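Local structure of Maltose/maltodextrin transport permease homologue (Bdellovibrio bacteriovorus HD100, 6FFL) at residues L116-N121 with A228-N233; Y120-I125 with K245-I250. The protein binds maltotriose through the solute-binding domain described here, which is fused to a membrane subunit that probably carries maltodextrins across the membrane. All coordinates share one frame; numbering follows the deposited sequence.

Contact 1: residues L116-N121 with A228-N233; sequences LMLLYN and AAMLIN
Leu119 and Leu231 form a hydrogen-bonded pair at the middle of two antiparallel strands, the central pair of the four-stranded sheet in one lobe of this solute-binding fold. The pair illustrates how a buried sheet sorts its side chains. Leu119 N donates almost straight (175°) to Leu231 O at 2.8 Å, and the return bond completes the ring. With CG anti to its own carbonyl carbon (chi1 -61°), Leu119 leans along the partner strand: its CD1 meets Leu231 CD2 at 4.0 Å and Asn233 CB at 3.8 Å. Phe223 and Tyr241, from helices 216-224 and 238-243, cover these leucines. On the same face, the amide ND2 of Asn233 is held by Tyr216 and Tyr241, its side chain about 6 Å from a bound glucose unit.

The other face carries Leu118, Tyr120, Met230 and Ile232. Leu118 sets CG anti to the backbone N (chi1 -171°), and this brings CD1 between Met230 CB (4.1 Å) and Ile232 CG1 (4.2 Å), while CD2 approaches Met230 SD. Tyr120, by contrast, meets Met230 through CB alone and turns its ring away.

Where the second strand turns a corner at Ala229, the pairing ends in polar contacts. Asn121 ND2, also bonded to Asn226 OD1, donates at 2.9 Å to a water that in turn donates to Ala228 O.

Contact 2: residues Y120-I125 with K245-I250; sequences YNKKFI and KVDFGI
Val246 is the first residue of 245-250 to reach 120-125, and it does so lightly: its CG1 methyl lies 4.2 Å from Asn121 ND2, the two side chains crossing at about a right angle. The segment has just left helix 238-243 by a Schellman motif at Lys245 and is about to become an edge strand.

At Asp247 the contact becomes polar. Its carbonyl O takes the Lys122 N-H at 2.8 Å, with the donor nearly along the C=O axis. Its N donates to a water, which passes a hydrogen bond on to Asn121 OD1, and this oxygen closes an Asx turn by accepting from Lys123 N. The Asp247 side chain crosses the extended Lys122 chain at about a right angle, its OD1 lying 3.4 Å from Lys122 CD.

Phe248 opposes Asn121 as a non-hydrogen-bonded pair. Its CA approaches Tyr120 O in a CA-H...O contact of 3.1 Å, while its ring turns away to pack on Phe223 and Tyr241.

Gly249 is bound twice to the backbone of Tyr120, its N donating to Tyr120 O at 2.9 Å. Tyrosine CG sits between backbone N and carbonyl carbon (chi1 54°), which folds the ring back over the glycine; the bare CA lies 3.8 Å from the ring centroid in a CH-pi contact over the face.

At Ile250, a water in the plane of that ring joins Tyr120 OH to the carbonyl O.

Lys122 NZ remains 4.2 Å from Asp247 OD1, beyond a salt bridge. Here, where both side chains are exposed to solvent, the opposite charges probably attract one another only modestly, while backbone bonds and the CH-pi contact of Gly249 CA with the Tyr120 ring carry the pairing.

How the contacts relate
Both contacts are built on strand 116-121, which pairs with 228-234 on one side and with 248-251 on the other, so the two show how a central strand serves two neighbours. Contact 1 is buried throughout, and its Asn233 end lies near the bound sugar; its chemistry is a ladder of backbone bonds lined by aliphatic side chains. Contact 2 lies farther from the centre of the chain, where the strand gives way to a turn: it is still mostly buried, but Lys122, Asp247 and waters give it a polar, solvent-facing border beside the Tyr120-Gly249 pair. They meet directly as well, since Ile125 CD1 packs 3.5 Å from Met230 CG.

Contact 1: residues L116-N121 with A228-N233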
# COMPACT_ATOMS: atom_id res chain seq x y z
N LEU A 116 1.87 -4.58 4.38
CA LEU A 116 2.09 -4.08 5.73
C LEU A 116 2.80 -5.12 6.59
O LEU A 116 2.68 -6.33 6.38
CB LEU A 116 0.77 -3.71 6.38
CG LEU A 116 0.04 -2.56 5.72
CD1 LEU A 116 -1.35 -2.42 6.35
CD2 LEU A 116 0.83 -1.27 5.86
N MET A 117 3.53 -4.63 7.58
CA MET A 117 4.29 -5.51 8.47
C MET A 117 4.51 -4.76 9.77
O MET A 117 4.20 -3.57 9.88
CB MET A 117 5.62 -5.90 7.83
CG MET A 117 6.62 -4.76 7.78
SD MET A 117 7.77 -4.87 6.40
CE MET A 117 6.71 -4.39 5.02
N LEU A 118 5.05 -5.47 10.77
CA LEU A 118 5.51 -4.82 11.99
C LEU A 118 6.94 -4.35 11.77
O LEU A 118 7.77 -5.10 11.23
CB LEU A 118 5.43 -5.78 13.19
CG LEU A 118 5.69 -5.14 14.56
CD1 LEU A 118 4.46 -4.36 15.00
CD2 LEU A 118 6.05 -6.20 15.60
N LEU A 119 7.22 -3.10 12.14
CA LEU A 119 8.59 -2.59 12.17
C LEU A 119 8.89 -2.27 13.62
O LEU A 119 8.00 -1.83 14.35
CB LEU A 119 8.77 -1.33 11.30
CG LEU A 119 8.48 -1.48 9.80
CD1 LEU A 119 6.99 -1.26 9.50
CD2 LEU A 119 9.35 -0.50 9.01
N TYR A 120 10.13 -2.49 14.03
CA TYR A 120 10.48 -2.21 15.41
C TYR A 120 11.84 -1.54 15.45
O TYR A 120 12.73 -1.87 14.66
CB TYR A 120 10.48 -3.49 16.28
CG TYR A 120 11.33 -4.64 15.78
CD1 TYR A 120 10.83 -5.55 14.86
CD2 TYR A 120 12.61 -4.84 16.27
CE1 TYR A 120 11.60 -6.62 14.41
CE2 TYR A 120 13.39 -5.90 15.83
CZ TYR A 120 12.88 -6.79 14.90
OH TYR A 120 13.65 -7.84 14.47
N ASN A 121 11.99 -0.59 16.38
CA ASN A 121 13.21 0.17 16.56
C ASN A 121 14.14 -0.62 17.48
O ASN A 121 13.81 -0.87 18.64
CB ASN A 121 12.88 1.56 17.13
CG ASN A 121 14.08 2.51 17.15
OD1 ASN A 121 15.23 2.09 17.14
ND2 ASN A 121 13.79 3.81 17.21
N ALA A 228 8.40 5.88 19.11
CA ALA A 228 7.51 4.73 18.95
C ALA A 228 8.36 3.48 18.83
O ALA A 228 9.17 3.38 17.90
CB ALA A 228 6.60 4.88 17.71
N ALA A 229 8.18 2.53 19.75
CA ALA A 229 8.99 1.30 19.69
C ALA A 229 8.61 0.46 18.48
O ALA A 229 9.48 -0.15 17.84
CB ALA A 229 8.82 0.48 20.96
N MET A 230 7.32 0.41 18.14
CA MET A 230 6.81 -0.43 17.07
C MET A 230 5.93 0.39 16.15
O MET A 230 5.32 1.38 16.56
CB MET A 230 6.02 -1.62 17.63
CG MET A 230 6.91 -2.63 18.32
SD MET A 230 6.06 -3.99 19.10
CE MET A 230 5.37 -3.20 20.57
N LEU A 231 5.88 -0.04 14.89
CA LEU A 231 5.12 0.63 13.85
C LEU A 231 4.49 -0.44 12.97
O LEU A 231 5.06 -1.52 12.80
CB LEU A 231 6.04 1.55 13.03
CG LEU A 231 5.61 1.99 11.63
CD1 LEU A 231 4.57 3.09 11.76
CD2 LEU A 231 6.80 2.49 10.86
N ILE A 232 3.31 -0.16 12.41
CA ILE A 232 2.81 -0.97 11.30
C ILE A 232 2.84 -0.08 10.06
O ILE A 232 2.23 0.99 10.04
CB ILE A 232 1.41 -1.54 11.57
CG1 ILE A 232 1.49 -2.56 12.71
CG2 ILE A 232 0.87 -2.24 10.29
CD1 ILE A 232 0.13 -3.09 13.17
N ASN A 233 3.57 -0.52 9.04
CA ASN A 233 3.71 0.26 7.82
C ASN A 233 4.15 -0.68 6.71
O ASN A 233 4.42 -1.86 6.94
CB ASN A 233 4.70 1.42 8.02
CG ASN A 233 4.41 2.61 7.11
OD1 ASN A 233 3.58 2.53 6.19
ND2 ASN A 233 5.09 3.73 7.37
O HOH W 1 11.12 4.91 17.10

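Contact 2: residues Y120-I125 with K245-I250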
# COMPACT_ATOMS: atom_id res chain seq x y z
N TYR A 120 10.13 -2.49 14.03
CA TYR A 120 10.48 -2.21 15.41
C TYR A 120 11.84 -1.54 15.45
O TYR A 120 12.73 -1.87 14.66
CB TYR A 120 10.48 -3.49 16.28
CG TYR A 120 11.33 -4.64 15.78
CD1 TYR A 120 10.83 -5.55 14.86
CD2 TYR A 120 12.61 -4.84 16.27
CE1 TYR A 120 11.60 -6.62 14.41
CE2 TYR A 120 13.39 -5.90 15.83
CZ TYR A 120 12.88 -6.79 14.90
OH TYR A 120 13.65 -7.84 14.47
N ASN A 121 11.99 -0.59 16.38
CA ASN A 121 13.21 0.17 16.56
C ASN A 121 14.14 -0.62 17.48
O ASN A 121 13.81 -0.87 18.64
CB ASN A 121 12.88 1.56 17.13
CG ASN A 121 14.08 2.51 17.15
OD1 ASN A 121 15.23 2.09 17.14
ND2 ASN A 121 13.79 3.81 17.21
N LYS A 122 15.29 -1.03 16.95
CA LYS A 122 16.22 -1.84 17.71
C LYS A 122 16.88 -1.09 18.86
O LYS A 122 17.55 -1.72 19.68
CB LYS A 122 17.27 -2.43 16.77
CG LYS A 122 16.67 -3.47 15.84
CD LYS A 122 17.67 -3.86 14.76
CE LYS A 122 17.15 -5.00 13.91
NZ LYS A 122 18.18 -5.49 12.94
N LYS A 123 16.71 0.24 18.95
CA LYS A 123 17.08 0.94 20.18
C LYS A 123 16.31 0.41 21.37
O LYS A 123 16.80 0.46 22.51
CB LYS A 123 16.81 2.45 20.04
CG LYS A 123 17.96 3.30 19.60
CD LYS A 123 17.53 4.76 19.51
CE LYS A 123 18.63 5.70 19.97
NZ LYS A 123 19.96 5.29 19.44
N PHE A 124 15.09 -0.08 21.15
CA PHE A 124 14.19 -0.51 22.20
C PHE A 124 13.90 -2.01 22.20
O PHE A 124 13.72 -2.59 23.26
CB PHE A 124 12.86 0.24 22.08
CG PHE A 124 13.01 1.73 22.08
CD1 PHE A 124 13.43 2.39 23.23
CD2 PHE A 124 12.75 2.47 20.94
CE1 PHE A 124 13.58 3.77 23.24
CE2 PHE A 124 12.89 3.85 20.94
CZ PHE A 124 13.32 4.50 22.10
N ILE A 125 13.85 -2.63 21.03
CA ILE A 125 13.38 -4.01 20.90
C ILE A 125 14.38 -4.78 20.05
O ILE A 125 14.70 -4.36 18.93
CB ILE A 125 11.98 -4.07 20.26
CG1 ILE A 125 10.95 -3.38 21.17
CG2 ILE A 125 11.59 -5.51 19.93
CD1 ILE A 125 9.65 -3.11 20.48
N LYS A 245 18.10 7.05 9.45
CA LYS A 245 19.02 6.36 10.35
C LYS A 245 18.30 5.64 11.48
O LYS A 245 18.83 5.51 12.59
CB LYS A 245 20.08 7.33 10.89
CG LYS A 245 21.06 7.81 9.82
CD LYS A 245 22.02 8.88 10.35
CE LYS A 245 22.88 9.44 9.22
NZ LYS A 245 23.81 10.51 9.70
N VAL A 246 17.09 5.15 11.23
CA VAL A 246 16.43 4.27 12.18
C VAL A 246 16.98 2.87 11.97
O VAL A 246 16.92 2.33 10.86
CB VAL A 246 14.90 4.29 12.01
CG1 VAL A 246 14.24 3.44 13.09
CG2 VAL A 246 14.37 5.72 12.02
N ASP A 247 17.52 2.27 13.04
CA ASP A 247 17.95 0.88 13.03
C ASP A 247 16.72 0.02 13.33
O ASP A 247 16.38 -0.23 14.49
CB ASP A 247 19.06 0.64 14.05
CG ASP A 247 19.60 -0.78 14.00
OD1 ASP A 247 19.33 -1.49 13.01
OD2 ASP A 247 20.28 -1.18 14.95
N PHE A 248 16.03 -0.41 12.28
CA PHE A 248 14.78 -1.12 12.45
C PHE A 248 14.88 -2.57 11.97
O PHE A 248 15.68 -2.89 11.08
CB PHE A 248 13.62 -0.42 11.71
CG PHE A 248 13.75 -0.42 10.20
CD1 PHE A 248 14.43 0.58 9.54
CD2 PHE A 248 13.13 -1.41 9.45
CE1 PHE A 248 14.52 0.59 8.15
CE2 PHE A 248 13.21 -1.42 8.06
CZ PHE A 248 13.91 -0.41 7.41
N GLY A 249 14.07 -3.43 12.58
CA GLY A 249 13.80 -4.75 12.07
C GLY A 249 12.36 -4.82 11.58
O GLY A 249 11.56 -3.91 11.79
N ILE A 250 12.05 -5.93 10.90
CA ILE A 250 10.70 -6.14 10.38
C ILE A 250 10.24 -7.53 10.79
O ILE A 250 11.06 -8.42 11.05
CB ILE A 250 10.60 -5.96 8.85
CG1 ILE A 250 11.43 -7.00 8.10
CG2 ILE A 250 11.00 -4.54 8.43
CD1 ILE A 250 11.15 -6.97 6.57
O HOH W 2 12.48 -9.69 12.77
O HOH W 3 17.22 3.38 15.69
O HOH W 4 17.29 -5.31 10.61